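PDB 2WAG: lysozyme, putative from Bacillus anthracis, which probably hydrolyses the glycan backbone of bacterial cell-wall peptidoglycan as a family GH25 lysozyme, with retention of anomeric configuration. Local coordinates for residues 155-168 and 175-187. Sequence-based numbering, arbitrary orientation.
With SO4 (sulfate ion), chain F; SO4 (sulfate ion), chain D; SO4 (sulfate ion), chain C.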
# COMPACT_ATOMS: atom_id res chain seq x y z
N LYS A 155 2.54 12.67 -17.84
CA LYS A 155 2.50 12.18 -19.21
C LYS A 155 2.57 13.34 -20.20
O LYS A 155 2.00 14.42 -19.96
CB LYS A 155 1.17 11.42 -19.39
CG LYS A 155 0.95 10.78 -20.73
CD LYS A 155 -0.52 10.36 -20.87
CE LYS A 155 -0.70 9.58 -22.13
NZ LYS A 155 -2.10 9.13 -22.21
N ASP A 156 3.27 13.13 -21.32
CA ASP A 156 3.41 14.17 -22.35
C ASP A 156 3.97 15.49 -21.76
O ASP A 156 3.52 16.59 -22.11
CB ASP A 156 2.05 14.45 -23.02
CG ASP A 156 1.45 13.22 -23.66
OD1 ASP A 156 2.19 12.49 -24.34
OD2 ASP A 156 0.22 13.02 -23.51
N ALA A 157 4.93 15.38 -20.86
CA ALA A 157 5.46 16.54 -20.17
C ALA A 157 6.79 16.20 -19.52
O ALA A 157 7.27 15.07 -19.59
CB ALA A 157 4.44 17.04 -19.14
N TYR A 158 7.40 17.20 -18.90
CA TYR A 158 8.65 17.05 -18.15
C TYR A 158 9.72 16.22 -18.88
O TYR A 158 10.32 15.32 -18.30
CB TYR A 158 8.39 16.46 -16.76
CG TYR A 158 7.35 17.27 -16.03
CD1 TYR A 158 7.66 18.49 -15.44
CD2 TYR A 158 6.02 16.85 -15.99
CE1 TYR A 158 6.69 19.25 -14.79
CE2 TYR A 158 5.03 17.60 -15.35
CZ TYR A 158 5.39 18.81 -14.74
OH TYR A 158 4.44 19.58 -14.08
N PRO A 159 10.04 16.59 -20.12
CA PRO A 159 11.13 15.89 -20.79
C PRO A 159 12.49 16.16 -20.13
O PRO A 159 13.42 15.38 -20.34
CB PRO A 159 11.10 16.45 -22.22
CG PRO A 159 10.43 17.78 -22.09
CD PRO A 159 9.44 17.65 -20.95
N GLN A 160 12.57 17.20 -19.30
CA GLN A 160 13.81 17.56 -18.62
C GLN A 160 14.07 16.72 -17.38
O GLN A 160 15.09 16.91 -16.72
CB GLN A 160 13.86 19.06 -18.25
CG GLN A 160 12.93 19.57 -17.15
CD GLN A 160 11.48 19.83 -17.58
OE1 GLN A 160 10.97 19.26 -18.55
NE2 GLN A 160 10.79 20.71 -16.85
N CYS A 161 13.18 15.80 -17.05
CA CYS A 161 13.34 14.95 -15.84
C CYS A 161 13.48 13.49 -16.20
O CYS A 161 13.13 13.13 -17.22
CB CYS A 161 12.13 15.08 -14.89
SG CYS A 161 11.91 16.83 -14.28
N ASP A 162 13.98 12.70 -15.28
CA ASP A 162 13.86 11.24 -15.41
C ASP A 162 12.66 10.76 -14.59
O ASP A 162 12.26 11.42 -13.63
CB ASP A 162 15.12 10.56 -14.86
CG ASP A 162 16.30 10.60 -15.84
OD1 ASP A 162 16.06 10.87 -17.03
OD2 ASP A 162 17.42 10.30 -15.40
N ILE A 163 12.08 9.63 -15.00
CA ILE A 163 10.85 9.12 -14.38
C ILE A 163 11.12 7.89 -13.53
O ILE A 163 11.81 6.95 -13.94
CB ILE A 163 9.78 8.78 -15.45
CG1 ILE A 163 9.51 9.98 -16.38
CG2 ILE A 163 8.49 8.28 -14.76
CD1 ILE A 163 9.09 11.24 -15.65
N TRP A 164 10.56 7.94 -12.32
CA TRP A 164 10.57 6.81 -11.41
C TRP A 164 9.09 6.41 -11.25
O TRP A 164 8.30 7.18 -10.71
CB TRP A 164 11.22 7.24 -10.09
CG TRP A 164 11.22 6.25 -8.96
CD1 TRP A 164 10.82 4.93 -8.96
CD2 TRP A 164 11.66 6.54 -7.64
NE1 TRP A 164 10.98 4.40 -7.69
CE2 TRP A 164 11.48 5.37 -6.86
CE3 TRP A 164 12.14 7.70 -7.02
CZ2 TRP A 164 11.79 5.33 -5.49
CZ3 TRP A 164 12.45 7.67 -5.68
CH2 TRP A 164 12.26 6.50 -4.92
N ILE A 165 8.71 5.25 -11.79
CA ILE A 165 7.29 4.87 -11.84
C ILE A 165 6.97 3.78 -10.81
O ILE A 165 7.73 2.81 -10.65
CB ILE A 165 6.90 4.40 -13.28
CG1 ILE A 165 5.39 4.16 -13.40
CG2 ILE A 165 7.70 3.16 -13.72
CD1 ILE A 165 4.52 5.42 -13.25
N ARG A 166 5.84 3.93 -10.12
CA ARG A 166 5.35 2.84 -9.28
C ARG A 166 4.56 1.85 -10.14
O ARG A 166 3.63 2.23 -10.85
CB ARG A 166 4.44 3.37 -8.17
CG ARG A 166 4.10 2.28 -7.14
CD ARG A 166 3.08 2.73 -6.09
NE ARG A 166 1.72 2.62 -6.62
CZ ARG A 166 0.63 3.09 -6.01
NH1 ARG A 166 0.71 3.72 -4.84
NH2 ARG A 166 -0.56 2.92 -6.58
N SER A 167 4.94 0.58 -10.05
CA SER A 167 4.18 -0.48 -10.70
C SER A 167 4.31 -1.77 -9.89
O SER A 167 5.21 -2.58 -10.14
CB SER A 167 4.68 -0.68 -12.13
OG SER A 167 3.86 -1.58 -12.85
N VAL A 168 3.45 -1.91 -8.88
CA VAL A 168 3.59 -3.01 -7.91
C VAL A 168 2.76 -4.24 -8.24
O VAL A 168 2.88 -5.25 -7.53
CB VAL A 168 3.33 -2.55 -6.45
CG1 VAL A 168 4.23 -1.38 -6.08
CG2 VAL A 168 1.88 -2.19 -6.20
N SER A 175 2.24 5.39 -20.09
CA SER A 175 1.16 5.44 -21.08
C SER A 175 1.51 6.24 -22.35
O SER A 175 0.84 6.08 -23.37
CB SER A 175 -0.12 6.01 -20.46
OG SER A 175 0.15 7.31 -19.97
N ASP A 176 2.51 7.11 -22.26
CA ASP A 176 3.00 7.84 -23.44
C ASP A 176 4.22 7.17 -24.08
O ASP A 176 4.89 7.76 -24.94
CB ASP A 176 3.32 9.31 -23.09
CG ASP A 176 4.28 9.46 -21.94
OD1 ASP A 176 4.68 8.44 -21.31
OD2 ASP A 176 4.66 10.62 -21.67
N GLU A 177 4.48 5.93 -23.65
CA GLU A 177 5.58 5.10 -24.19
C GLU A 177 6.98 5.61 -23.86
O GLU A 177 7.97 5.18 -24.42
CB GLU A 177 5.40 4.82 -25.70
CG GLU A 177 4.10 4.06 -25.98
CD GLU A 177 3.97 3.61 -27.43
OE1 GLU A 177 4.83 3.98 -28.27
OE2 GLU A 177 2.99 2.89 -27.72
N ARG A 178 7.07 6.57 -22.94
CA ARG A 178 8.38 7.00 -22.45
C ARG A 178 9.11 5.87 -21.75
O ARG A 178 8.50 4.96 -21.19
CB ARG A 178 8.24 8.15 -21.45
CG ARG A 178 8.20 9.53 -22.06
CD ARG A 178 8.26 10.58 -20.97
NE ARG A 178 9.62 10.78 -20.46
CZ ARG A 178 10.00 11.80 -19.69
NH1 ARG A 178 9.12 12.71 -19.29
NH2 ARG A 178 11.28 11.90 -19.30
N LYS A 179 10.42 5.97 -21.75
CA LYS A 179 11.25 5.04 -20.99
C LYS A 179 11.39 5.50 -19.54
O LYS A 179 11.58 6.69 -19.27
CB LYS A 179 12.64 4.90 -21.62
CG LYS A 179 12.58 4.27 -23.01
CD LYS A 179 13.95 3.90 -23.54
CE LYS A 179 13.91 3.65 -25.04
NZ LYS A 179 13.49 4.89 -25.76
N TRP A 180 11.28 4.57 -18.60
CA TRP A 180 11.47 4.87 -17.18
C TRP A 180 12.93 4.69 -16.78
O TRP A 180 13.70 3.96 -17.44
CB TRP A 180 10.54 4.03 -16.29
CG TRP A 180 10.65 2.54 -16.50
CD1 TRP A 180 9.91 1.79 -17.36
CD2 TRP A 180 11.59 1.64 -15.89
NE1 TRP A 180 10.31 0.47 -17.30
CE2 TRP A 180 11.34 0.35 -16.41
CE3 TRP A 180 12.61 1.79 -14.94
CZ2 TRP A 180 12.08 -0.77 -16.02
CZ3 TRP A 180 13.33 0.68 -14.54
CH2 TRP A 180 13.07 -0.59 -15.08
N THR A 181 13.31 5.36 -15.69
CA THR A 181 14.67 5.28 -15.16
C THR A 181 14.74 4.43 -13.87
O THR A 181 15.69 3.69 -13.67
CB THR A 181 15.24 6.69 -14.91
OG1 THR A 181 15.19 7.44 -16.14
CG2 THR A 181 16.67 6.63 -14.38
N PHE A 182 13.72 4.55 -13.01
CA PHE A 182 13.55 3.68 -11.86
C PHE A 182 12.14 3.12 -11.86
O PHE A 182 11.20 3.75 -12.36
CB PHE A 182 13.79 4.42 -10.53
CG PHE A 182 15.20 4.93 -10.35
CD1 PHE A 182 16.16 4.16 -9.67
CD2 PHE A 182 15.57 6.20 -10.81
CE1 PHE A 182 17.45 4.65 -9.47
CE2 PHE A 182 16.86 6.67 -10.65
CZ PHE A 182 17.81 5.91 -9.97
N TRP A 183 12.00 1.94 -11.26
CA TRP A 183 10.71 1.25 -11.15
C TRP A 183 10.54 0.75 -9.72
O TRP A 183 11.36 -0.03 -9.24
CB TRP A 183 10.71 0.06 -12.14
CG TRP A 183 9.66 -1.00 -11.93
CD1 TRP A 183 8.41 -0.85 -11.38
CD2 TRP A 183 9.77 -2.38 -12.32
NE1 TRP A 183 7.76 -2.07 -11.35
CE2 TRP A 183 8.56 -3.01 -11.94
CE3 TRP A 183 10.76 -3.13 -12.97
CZ2 TRP A 183 8.33 -4.37 -12.17
CZ3 TRP A 183 10.53 -4.49 -13.20
CH2 TRP A 183 9.32 -5.09 -12.80
N GLN A 184 9.50 1.24 -9.04
CA GLN A 184 9.14 0.72 -7.71
C GLN A 184 8.24 -0.48 -7.91
O GLN A 184 7.11 -0.36 -8.42
CB GLN A 184 8.41 1.79 -6.89
CG GLN A 184 8.11 1.39 -5.47
CD GLN A 184 7.54 2.55 -4.76
OE1 GLN A 184 6.35 2.79 -4.83
NE2 GLN A 184 8.39 3.35 -4.14
N TYR A 185 8.75 -1.66 -7.52
CA TYR A 185 8.04 -2.90 -7.84
C TYR A 185 7.31 -3.55 -6.67
O TYR A 185 6.49 -4.46 -6.88
CB TYR A 185 8.98 -3.90 -8.52
CG TYR A 185 10.12 -4.40 -7.68
CD1 TYR A 185 9.97 -5.55 -6.89
CD2 TYR A 185 11.34 -3.75 -7.65
CE1 TYR A 185 11.01 -6.04 -6.12
CE2 TYR A 185 12.39 -4.22 -6.90
CZ TYR A 185 12.23 -5.36 -6.13
OH TYR A 185 13.32 -5.81 -5.39
N THR A 186 7.56 -3.10 -5.44
CA THR A 186 6.81 -3.64 -4.31
C THR A 186 6.83 -2.65 -3.16
O THR A 186 7.76 -1.84 -3.04
CB THR A 186 7.38 -5.00 -3.83
OG1 THR A 186 6.53 -5.52 -2.79
CG2 THR A 186 8.79 -4.87 -3.29
N ASN A 187 5.77 -2.71 -2.35
CA ASN A 187 5.65 -1.96 -1.09
C ASN A 187 6.03 -2.79 0.11
O ASN A 187 6.16 -2.27 1.22
CB ASN A 187 4.20 -1.50 -0.87
CG ASN A 187 3.24 -2.66 -0.74
OD1 ASN A 187 3.18 -3.52 -1.63
ND2 ASN A 187 2.48 -2.70 0.37
S SO4 F . 0.21 -0.07 -9.01
O1 SO4 F . -0.50 1.22 -8.97
O2 SO4 F . 0.20 -0.33 -10.42
O3 SO4 F . 1.50 0.16 -8.49
O4 SO4 F . -0.70 -0.89 -8.26
S SO4 D . 12.97 -9.38 -5.53
O1 SO4 D . 12.37 -9.17 -6.86
O2 SO4 D . 14.43 -9.49 -5.71
O3 SO4 D . 12.51 -10.68 -4.99
O4 SO4 D . 12.83 -8.32 -4.51
S SO4 C . 0.09 -5.74 1.64
O1 SO4 C . -0.63 -6.67 0.79
O2 SO4 C . 1.54 -5.74 1.32
O3 SO4 C . 0.15 -6.08 3.06
O4 SO4 C . -0.09 -4.33 1.24
O HOH W 1 14.13 10.28 -18.99
O HOH W 2 12.95 8.29 -17.42
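Strands 162-166 and 182-186 pair as parallel neighbours in the TIM-barrel-like sheet of this GH25 lysozyme, between strand 142-145 and the antiparallel strand 202-206, and the loops ahead of them are pinned together by Arg178. Ile163 O takes both Thr181 N (2.8 Å) and Phe182 N; Ile165 N and O then bind Phe182 O and Gln184 N, and Ser167 N ends the ladder on Gln184 O. On one face, Phe182 CB sits over the five-membered ring of Trp164, 3.4 Å from CD1, and the Phe182 ring turns its edge to that indole, planes 54° apart. Gln184 runs out on the same face; its OE1 packs against Arg166 CG at 3.3 Å and bonds Tyr144, while NE2 bonds Asp20. Ahead of the strands, Arg178 bends at chi3 (78°) and lays its guanidinium over Ile163 CG1, while NH1 reaches Tyr158 O from above the carbonyl plane and NH2 binds Cys161 O (3.0 Å), tying down the turn 158-161. Asp176 OD2, on its anti side, accepts Asp156 N almost straight, beside magnesium-site Ala157; OD1 is held by Tyr150. On the opposite face, shared with Ile165, a chi1 of 163° carries the Trp183 indole toward Ser167, where NE1 donates to Ser167 O in the ring plane at 2.9 Å.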